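Local coordinates for protein putative aldehyde dehydrogenase (Burkholderia cenocepacia, PDB 4YWE) that probably oxidises aldehydes with NAD or NADP as electron acceptor, and binds calcium and magnesium ions, at residues 83-88 with 113-118; 109-114 with 159-164. All blocks are in the same frame, centred on the assembly; numbering follows the deposited sequence.

Contact 1: 83-88 with 113-118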
# COMPACT_ATOMS: atom_id res chain seq x y z
N ALA A 83 9.32 -14.23 23.10
CA ALA A 83 9.25 -15.52 23.78
C ALA A 83 9.75 -15.41 25.22
O ALA A 83 9.21 -16.04 26.12
CB ALA A 83 10.04 -16.56 23.01
N ARG A 84 10.80 -14.61 25.42
CA ARG A 84 11.35 -14.41 26.75
C ARG A 84 10.33 -13.75 27.67
O ARG A 84 10.17 -14.14 28.83
CB ARG A 84 12.62 -13.56 26.69
CG ARG A 84 13.81 -14.24 26.01
CD ARG A 84 14.28 -15.46 26.79
NE ARG A 84 14.75 -15.12 28.13
CZ ARG A 84 14.20 -15.59 29.25
NH1 ARG A 84 13.18 -16.43 29.20
NH2 ARG A 84 14.70 -15.23 30.43
N VAL A 85 9.63 -12.75 27.14
CA VAL A 85 8.60 -12.04 27.89
C VAL A 85 7.46 -13.00 28.25
O VAL A 85 6.98 -13.00 29.38
CB VAL A 85 8.06 -10.83 27.11
CG1 VAL A 85 6.85 -10.22 27.80
CG2 VAL A 85 9.16 -9.78 26.94
N THR A 86 7.04 -13.80 27.27
CA THR A 86 5.97 -14.78 27.48
C THR A 86 6.33 -15.75 28.60
O THR A 86 5.50 -16.08 29.44
CB THR A 86 5.67 -15.57 26.19
OG1 THR A 86 5.11 -14.69 25.21
CG2 THR A 86 4.69 -16.69 26.46
N ASP A 87 7.58 -16.19 28.61
CA ASP A 87 8.06 -17.09 29.66
C ASP A 87 8.17 -16.37 31.00
O ASP A 87 8.11 -17.00 32.05
CB ASP A 87 9.41 -17.69 29.28
CG ASP A 87 9.28 -19.05 28.62
OD1 ASP A 87 8.35 -19.80 28.99
OD2 ASP A 87 10.10 -19.37 27.74
N SER A 88 8.33 -15.05 30.97
CA SER A 88 8.53 -14.27 32.19
C SER A 88 7.28 -13.49 32.58
O SER A 88 7.38 -12.47 33.27
CB SER A 88 9.71 -13.31 32.02
OG SER A 88 10.90 -14.01 31.69
N ALA A 113 0.34 -8.61 26.67
CA ALA A 113 0.26 -7.59 25.63
C ALA A 113 1.66 -7.16 25.21
O ALA A 113 1.92 -6.94 24.02
CB ALA A 113 -0.53 -6.39 26.13
N LEU A 114 2.56 -7.05 26.18
CA LEU A 114 3.95 -6.71 25.92
C LEU A 114 4.59 -7.72 24.98
O LEU A 114 5.31 -7.35 24.05
CB LEU A 114 4.74 -6.64 27.23
CG LEU A 114 6.25 -6.41 27.09
CD1 LEU A 114 6.53 -5.10 26.39
CD2 LEU A 114 6.92 -6.44 28.46
N ALA A 115 4.33 -8.99 25.22
CA ALA A 115 4.84 -10.06 24.38
C ALA A 115 4.21 -10.02 22.99
O ALA A 115 4.85 -10.35 21.99
CB ALA A 115 4.60 -11.42 25.03
N ARG A 116 2.95 -9.59 22.93
CA ARG A 116 2.23 -9.52 21.67
C ARG A 116 2.77 -8.38 20.81
O ARG A 116 2.88 -8.52 19.59
CB ARG A 116 0.73 -9.34 21.92
CG ARG A 116 -0.11 -9.18 20.66
CD ARG A 116 0.16 -10.28 19.64
NE ARG A 116 -0.58 -10.07 18.40
CZ ARG A 116 -0.24 -10.57 17.22
NH1 ARG A 116 0.85 -11.32 17.11
NH2 ARG A 116 -0.98 -10.31 16.15
N TYR A 117 3.11 -7.27 21.45
CA TYR A 117 3.73 -6.15 20.74
C TYR A 117 5.02 -6.58 20.04
O TYR A 117 5.22 -6.30 18.86
CB TYR A 117 4.03 -5.00 21.70
CG TYR A 117 2.86 -4.07 21.94
CD1 TYR A 117 2.25 -3.40 20.89
CD2 TYR A 117 2.37 -3.86 23.22
CE1 TYR A 117 1.18 -2.56 21.10
CE2 TYR A 117 1.30 -3.01 23.44
CZ TYR A 117 0.71 -2.36 22.38
OH TYR A 117 -0.35 -1.52 22.59
N PHE A 118 5.88 -7.26 20.78
CA PHE A 118 7.17 -7.70 20.25
C PHE A 118 6.98 -8.77 19.17
O PHE A 118 7.70 -8.79 18.18
CB PHE A 118 8.06 -8.23 21.37
CG PHE A 118 8.56 -7.15 22.29
CD1 PHE A 118 8.88 -5.89 21.80
CD2 PHE A 118 8.71 -7.39 23.65
CE1 PHE A 118 9.34 -4.90 22.64
CE2 PHE A 118 9.17 -6.39 24.49
CZ PHE A 118 9.48 -5.15 23.99
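The aromatic ring of F118 meets V85 at its edge: CG2 of V85 lies near the ring plane, 4.1 Å from CD2 of F118, and CE2 is the next ring atom it approaches. The valine and phenylalanine side chains cross at about a right angle. Elsewhere F118 packs on L81 and S82, which lie earlier on the helix that carries V85.

The second branch of V85 serves other partners. With CG1 anti to the backbone N (chi1 172°), this methyl lies 3.8 Å from CB of A115 and equally 3.8 Å from CD2 of L114. Both branches of the valine are thus engaged, one by the phenylalanine rim and the other by the alanine and leucine.

These residues join two neighbouring helices, 71-87 and 104-124, probably part of the cofactor-binding domain, as in other aldehyde dehydrogenases. The helices run nearly antiparallel, their segment axes 169° apart and 8.4 Å distant at closest approach. V85 and A115 face each other most nearly, with CA of V85 5.5 Å from CA of A115; the small alanine side chain is compatible with so near a passage of the backbones.

Toward the exposed margin, OG1 of T86 comes to 3.3 Å from CB of A115, a van der Waals contact. That hydroxyl is hydrogen-bonded to the carbonyl O of S82 within its own helix, while OG of S82 bonds to the carbonyl O of A115. On the other flank, V85 and L114 also touch helix 188-200, through L196 and V193 respectively.

Contact 2: 109-114 with 159-164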
# COMPACT_ATOMS: atom_id res chain seq x y z
N ALA A 109 -2.16 -9.48 32.11
CA ALA A 109 -2.63 -9.13 30.78
C ALA A 109 -1.68 -8.14 30.11
O ALA A 109 -1.45 -8.20 28.90
CB ALA A 109 -4.03 -8.56 30.84
N ASP A 110 -1.12 -7.24 30.91
CA ASP A 110 -0.16 -6.26 30.42
C ASP A 110 1.10 -6.93 29.88
O ASP A 110 1.61 -6.55 28.83
CB ASP A 110 0.21 -5.27 31.52
CG ASP A 110 -0.85 -4.21 31.75
OD1 ASP A 110 -1.94 -4.32 31.14
OD2 ASP A 110 -0.60 -3.27 32.53
N ALA A 111 1.58 -7.93 30.61
CA ALA A 111 2.77 -8.67 30.20
C ALA A 111 2.51 -9.46 28.92
O ALA A 111 3.38 -9.56 28.06
CB ALA A 111 3.23 -9.59 31.32
N ALA A 112 1.31 -10.02 28.81
CA ALA A 112 0.92 -10.76 27.62
C ALA A 112 0.83 -9.82 26.42
O ALA A 112 1.20 -10.19 25.31
CB ALA A 112 -0.41 -11.47 27.85
N ALA A 113 0.34 -8.61 26.67
CA ALA A 113 0.26 -7.59 25.63
C ALA A 113 1.66 -7.16 25.21
O ALA A 113 1.92 -6.94 24.02
CB ALA A 113 -0.53 -6.39 26.13
N LEU A 114 2.56 -7.05 26.18
CA LEU A 114 3.95 -6.71 25.92
C LEU A 114 4.59 -7.72 24.98
O LEU A 114 5.31 -7.35 24.05
CB LEU A 114 4.74 -6.64 27.23
CG LEU A 114 6.25 -6.41 27.09
CD1 LEU A 114 6.53 -5.10 26.39
CD2 LEU A 114 6.92 -6.44 28.46
N TYR A 159 0.69 2.27 32.45
CA TYR A 159 0.95 1.02 31.73
C TYR A 159 2.41 0.96 31.28
O TYR A 159 2.69 1.11 30.09
CB TYR A 159 0.03 0.89 30.51
CG TYR A 159 -1.44 0.77 30.83
CD1 TYR A 159 -2.02 -0.46 31.10
CD2 TYR A 159 -2.26 1.89 30.86
CE1 TYR A 159 -3.37 -0.57 31.39
CE2 TYR A 159 -3.60 1.80 31.15
CZ TYR A 159 -4.16 0.56 31.41
OH TYR A 159 -5.50 0.47 31.70
N PRO A 160 3.33 0.75 32.23
CA PRO A 160 4.77 0.72 31.93
C PRO A 160 5.13 -0.26 30.82
O PRO A 160 5.77 0.14 29.85
CB PRO A 160 5.39 0.29 33.26
CG PRO A 160 4.44 0.79 34.28
CD PRO A 160 3.08 0.60 33.67
N MET A 161 4.73 -1.52 30.96
CA MET A 161 5.09 -2.55 29.97
C MET A 161 4.38 -2.36 28.64
O MET A 161 5.00 -2.46 27.58
CB MET A 161 4.77 -3.94 30.52
CG MET A 161 5.80 -4.47 31.50
SD MET A 161 5.48 -6.20 31.94
CE MET A 161 3.86 -6.07 32.67
N GLN A 162 3.07 -2.10 28.68
CA GLN A 162 2.28 -2.00 27.45
C GLN A 162 2.74 -0.85 26.56
O GLN A 162 2.89 -1.01 25.35
CB GLN A 162 0.80 -1.83 27.78
CG GLN A 162 0.12 -3.10 28.28
CD GLN A 162 -1.23 -3.31 27.63
OE1 GLN A 162 -1.38 -3.13 26.42
NE2 GLN A 162 -2.22 -3.69 28.43
N ILE A 163 2.98 0.30 27.17
CA ILE A 163 3.38 1.49 26.43
C ILE A 163 4.84 1.38 25.99
O ILE A 163 5.20 1.85 24.91
CB ILE A 163 3.12 2.76 27.27
CG1 ILE A 163 1.62 2.87 27.56
CG2 ILE A 163 3.61 4.00 26.54
CD1 ILE A 163 1.26 3.87 28.61
N PHE A 164 5.66 0.74 26.82
CA PHE A 164 7.03 0.42 26.43
C PHE A 164 7.01 -0.46 25.19
O PHE A 164 7.76 -0.24 24.24
CB PHE A 164 7.77 -0.29 27.57
CG PHE A 164 9.21 -0.62 27.26
CD1 PHE A 164 9.55 -1.83 26.68
CD2 PHE A 164 10.22 0.28 27.57
CE1 PHE A 164 10.87 -2.13 26.40
CE2 PHE A 164 11.54 -0.02 27.30
CZ PHE A 164 11.86 -1.23 26.71
O HOH W 1 1.62 -2.30 31.90
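The carboxylate of D110 is gripped through both oxygens. NE2 of Q162 donates to OD1 of D110 over 2.8 Å in a nearly straight bond, with an N-H...O angle of 170°. The acceptor lies in the amide plane of Q162 but is itself met from well above the carboxylate plane. OD2 forms a salt bridge with NZ of K102, outside the two segments. A water also lies unusually close to OD2, and its exact placing is doubtful. The backbone N-H of M161 bonds to E96.

The bend of Q162 at chi2 swings its amide across the aspartate, and OE1 of the glutamine rests 3.4 Å from CB of A113. The carboxylate also abuts the edge of the Y159 ring near its plane, OD2 of D110 coming closest at 3.5 Å from CD1 of Y159; the two planes lie 53° apart. Y159 is the N-cap residue of helix 160-174, and its hydroxyl is hydrogen-bonded to T289. Its side chain is about 11 Å from that of E256, the predicted active-site residue.

Beside this polar group the contact is apolar. M161, bent at chi3, brings its terminal CE over the backbone of A111, 3.6 Å from the N of that residue, while its SD lies 3.8 Å from CD2 of L114. CD1 of L114 reaches the carbonyl O of M161 at 3.3 Å.

Helices 104-124 and 160-174 run side by side in the same direction, their segments inclined by only 17°. With D110 buried, K102 and the amide of Q162 together probably offset the cost of enclosing its charge and favour the ionised carboxylate.

In the fold
Contacts 1 and 2 have centres about 9 Å apart and share helix 104-124, with A113 and L114 common to both. Along the chain, helix 71-87 comes first, then the shared helix, and finally helix 160-174, which connects the parallel strands 139-155 and 177-182 as a beta-alpha-beta crossover, consistent with the Rossmann-type cofactor domain of aldehyde dehydrogenases. Helix 104-124 therefore has an antiparallel neighbour in contact 1 and a nearly parallel one in contact 2. The two touch directly where CE2 of Y117 meets the backbone O of Q162 at 3.2 Å. Helix 188-200 packs against both, so that helices 71-87, 104-124, 160-174 and 188-200 pack together, contact 2 nearer the chain's centre.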